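Local atomic coordinates of VP24 (White spot syndrome virus, PDB entry 5HLJ), a protein that serves as a major envelope protein of White spot syndrome virus and probably contributes to the structure of the virion surface. Residues T71-D76 and Y94-N99. Numbering follows the deposited sequence.
Sequences TSLLGD and YARVYN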
loop_
_atom_site.group_PDB
_atom_site.type_symbol
_atom_site.label_atom_id
_atom_site.label_comp_id
_atom_site.label_asym_id
_atom_site.label_seq_id
_atom_site.Cartn_x
_atom_site.Cartn_y
_atom_site.Cartn_z
ATOM N N THR A 71 -7.308 -6.599 -20.543
ATOM C CA THR A 71 -6.256 -7.125 -21.401
ATOM C C THR A 71 -5.035 -6.195 -21.329
ATOM O O THR A 71 -5.175 -4.978 -21.252
ATOM C CB THR A 71 -6.733 -7.282 -22.883
ATOM O OG1 THR A 71 -5.694 -7.874 -23.665
ATOM C CG2 THR A 71 -7.108 -5.933 -23.494
ATOM N N SER A 72 -3.841 -6.770 -21.313
ATOM C CA SER A 72 -2.628 -5.983 -21.435
ATOM C C SER A 72 -2.182 -5.990 -22.892
ATOM O O SER A 72 -2.246 -7.027 -23.557
ATOM C CB SER A 72 -1.530 -6.520 -20.519
ATOM O OG SER A 72 -1.323 -7.906 -20.714
ATOM N N LEU A 73 -1.774 -4.826 -23.394
ATOM C CA LEU A 73 -1.333 -4.685 -24.786
ATOM C C LEU A 73 0.183 -4.636 -24.848
ATOM O O LEU A 73 0.840 -4.131 -23.939
ATOM C CB LEU A 73 -1.932 -3.429 -25.450
ATOM C CG LEU A 73 -3.457 -3.270 -25.445
ATOM C CD1 LEU A 73 -3.914 -2.131 -26.369
ATOM C CD2 LEU A 73 -4.171 -4.579 -25.788
ATOM N N LEU A 74 0.737 -5.188 -25.920
ATOM C CA LEU A 74 2.181 -5.277 -26.073
ATOM C C LEU A 74 2.593 -4.533 -27.340
ATOM O O LEU A 74 1.768 -3.869 -27.968
ATOM C CB LEU A 74 2.618 -6.743 -26.098
ATOM C CG LEU A 74 2.108 -7.529 -24.874
ATOM C CD1 LEU A 74 2.364 -9.020 -25.002
ATOM C CD2 LEU A 74 2.704 -6.990 -23.561
ATOM N N GLY A 75 3.858 -4.610 -27.721
ATOM C CA GLY A 75 4.260 -3.932 -28.947
ATOM C C GLY A 75 4.303 -2.406 -28.880
ATOM O O GLY A 75 3.477 -1.769 -28.201
ATOM N N ASP A 76 5.287 -1.835 -29.584
ATOM C CA ASP A 76 5.587 -0.403 -29.547
ATOM C C ASP A 76 4.353 0.425 -29.814
ATOM O O ASP A 76 3.411 -0.023 -30.489
ATOM C CB ASP A 76 6.653 -0.039 -30.586
ATOM C CG ASP A 76 7.998 -0.642 -30.287
ATOM O OD1 ASP A 76 8.054 -1.830 -29.901
ATOM O OD2 ASP A 76 9.001 0.087 -30.435
ATOM N N TYR A 94 0.150 -1.319 -20.045
ATOM C CA TYR A 94 -0.815 -0.580 -20.844
ATOM C C TYR A 94 -2.023 -1.485 -21.020
ATOM O O TYR A 94 -2.012 -2.407 -21.853
ATOM C CB TYR A 94 -0.221 -0.153 -22.200
ATOM C CG TYR A 94 -1.112 0.796 -22.981
ATOM C CD1 TYR A 94 -0.852 2.163 -23.024
ATOM C CD2 TYR A 94 -2.228 0.320 -23.667
ATOM C CE1 TYR A 94 -1.687 3.029 -23.743
ATOM C CE2 TYR A 94 -3.060 1.164 -24.368
ATOM C CZ TYR A 94 -2.795 2.517 -24.411
ATOM O OH TYR A 94 -3.657 3.335 -25.122
ATOM N N ALA A 95 -3.060 -1.240 -20.223
ATOM C CA ALA A 95 -4.184 -2.161 -20.174
ATOM C C ALA A 95 -5.472 -1.530 -20.673
ATOM O O ALA A 95 -5.686 -0.327 -20.525
ATOM C CB ALA A 95 -4.378 -2.683 -18.754
ATOM N N ARG A 96 -6.326 -2.365 -21.259
ATOM C CA ARG A 96 -7.662 -1.956 -21.652
ATOM C C ARG A 96 -8.627 -2.687 -20.736
ATOM O O ARG A 96 -8.548 -3.910 -20.575
ATOM C CB ARG A 96 -7.932 -2.269 -23.135
ATOM C CG ARG A 96 -6.934 -1.612 -24.113
ATOM C CD ARG A 96 -7.223 -0.124 -24.326
ATOM N NE ARG A 96 -8.474 0.082 -25.069
ATOM C CZ ARG A 96 -9.158 1.223 -25.079
ATOM N NH1 ARG A 96 -8.719 2.264 -24.381
ATOM N NH2 ARG A 96 -10.291 1.321 -25.766
ATOM N N VAL A 97 -9.519 -1.937 -20.108
ATOM C CA VAL A 97 -10.378 -2.493 -19.085
ATOM C C VAL A 97 -11.828 -2.171 -19.380
ATOM O O VAL A 97 -12.227 -1.007 -19.400
ATOM C CB VAL A 97 -10.013 -1.969 -17.667
ATOM C CG1 VAL A 97 -10.914 -2.599 -16.601
ATOM C CG2 VAL A 97 -8.563 -2.252 -17.348
ATOM N N TYR A 98 -12.616 -3.223 -19.592
ATOM C CA TYR A 98 -14.038 -3.073 -19.814
ATOM C C TYR A 98 -14.786 -3.161 -18.491
ATOM O O TYR A 98 -14.798 -4.204 -17.843
ATOM C CB TYR A 98 -14.546 -4.136 -20.796
ATOM C CG TYR A 98 -16.002 -3.988 -21.177
ATOM C CD1 TYR A 98 -16.555 -2.732 -21.400
ATOM C CD2 TYR A 98 -16.815 -5.108 -21.352
ATOM C CE1 TYR A 98 -17.881 -2.586 -21.752
ATOM C CE2 TYR A 98 -18.151 -4.971 -21.712
ATOM C CZ TYR A 98 -18.677 -3.711 -21.912
ATOM O OH TYR A 98 -20.002 -3.562 -22.272
ATOM N N ASN A 99 -15.402 -2.052 -18.100
ATOM C CA ASN A 99 -16.235 -1.994 -16.915
ATOM C C ASN A 99 -17.693 -2.181 -17.301
ATOM O O ASN A 99 -18.363 -1.243 -17.767
ATOM C CB ASN A 99 -16.043 -0.665 -16.169
ATOM C CG ASN A 99 -16.970 -0.527 -14.960
ATOM O OD1 ASN A 99 -17.584 -1.500 -14.515
ATOM N ND2 ASN A 99 -17.069 0.691 -14.422
HETATM O O HOH W 1 0.094 -3.698 -21.384
#
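Y94 meets L73 through both backbone and side chain. Y94 O accepts the backbone N-H of L73 at 2.9 Å, in a nearly straight bond (170° at the hydrogen). A water joins the same two residues: it accepts from Y94 N and donates to L73 O, and it lies doubtfully close to Y94 O. With Y94 CG anti to the backbone N (chi1 -171°), the ring stands beside L73. Its CE2 lies 3.9 Å from L73 CD1, which approaches the ring obliquely. A95 forms a non-hydrogen-bonded antiparallel pair with S72, and its CA gives a C-H...O contact of 3.2 Å to T71 O. R96 forms the hydrogen-bonded pair with T71: R96 N donates to T71 O at 2.9 Å, and T71 N to R96 O at 3.0 Å. R96 CB packs on T71 CG2, and R96 CG lies 3.8 Å from L73 CD1. That methyl thus bridges Y94 and the base of the arginine chain. Beyond CG the chain bends away, and its guanidinium forms a salt bridge with D58. The contact is a plain antiparallel pairing within a mixed sheet: strand 90-99 lies between strands 68-72 and 141-151, while A95 and L74 touch strand 33-42.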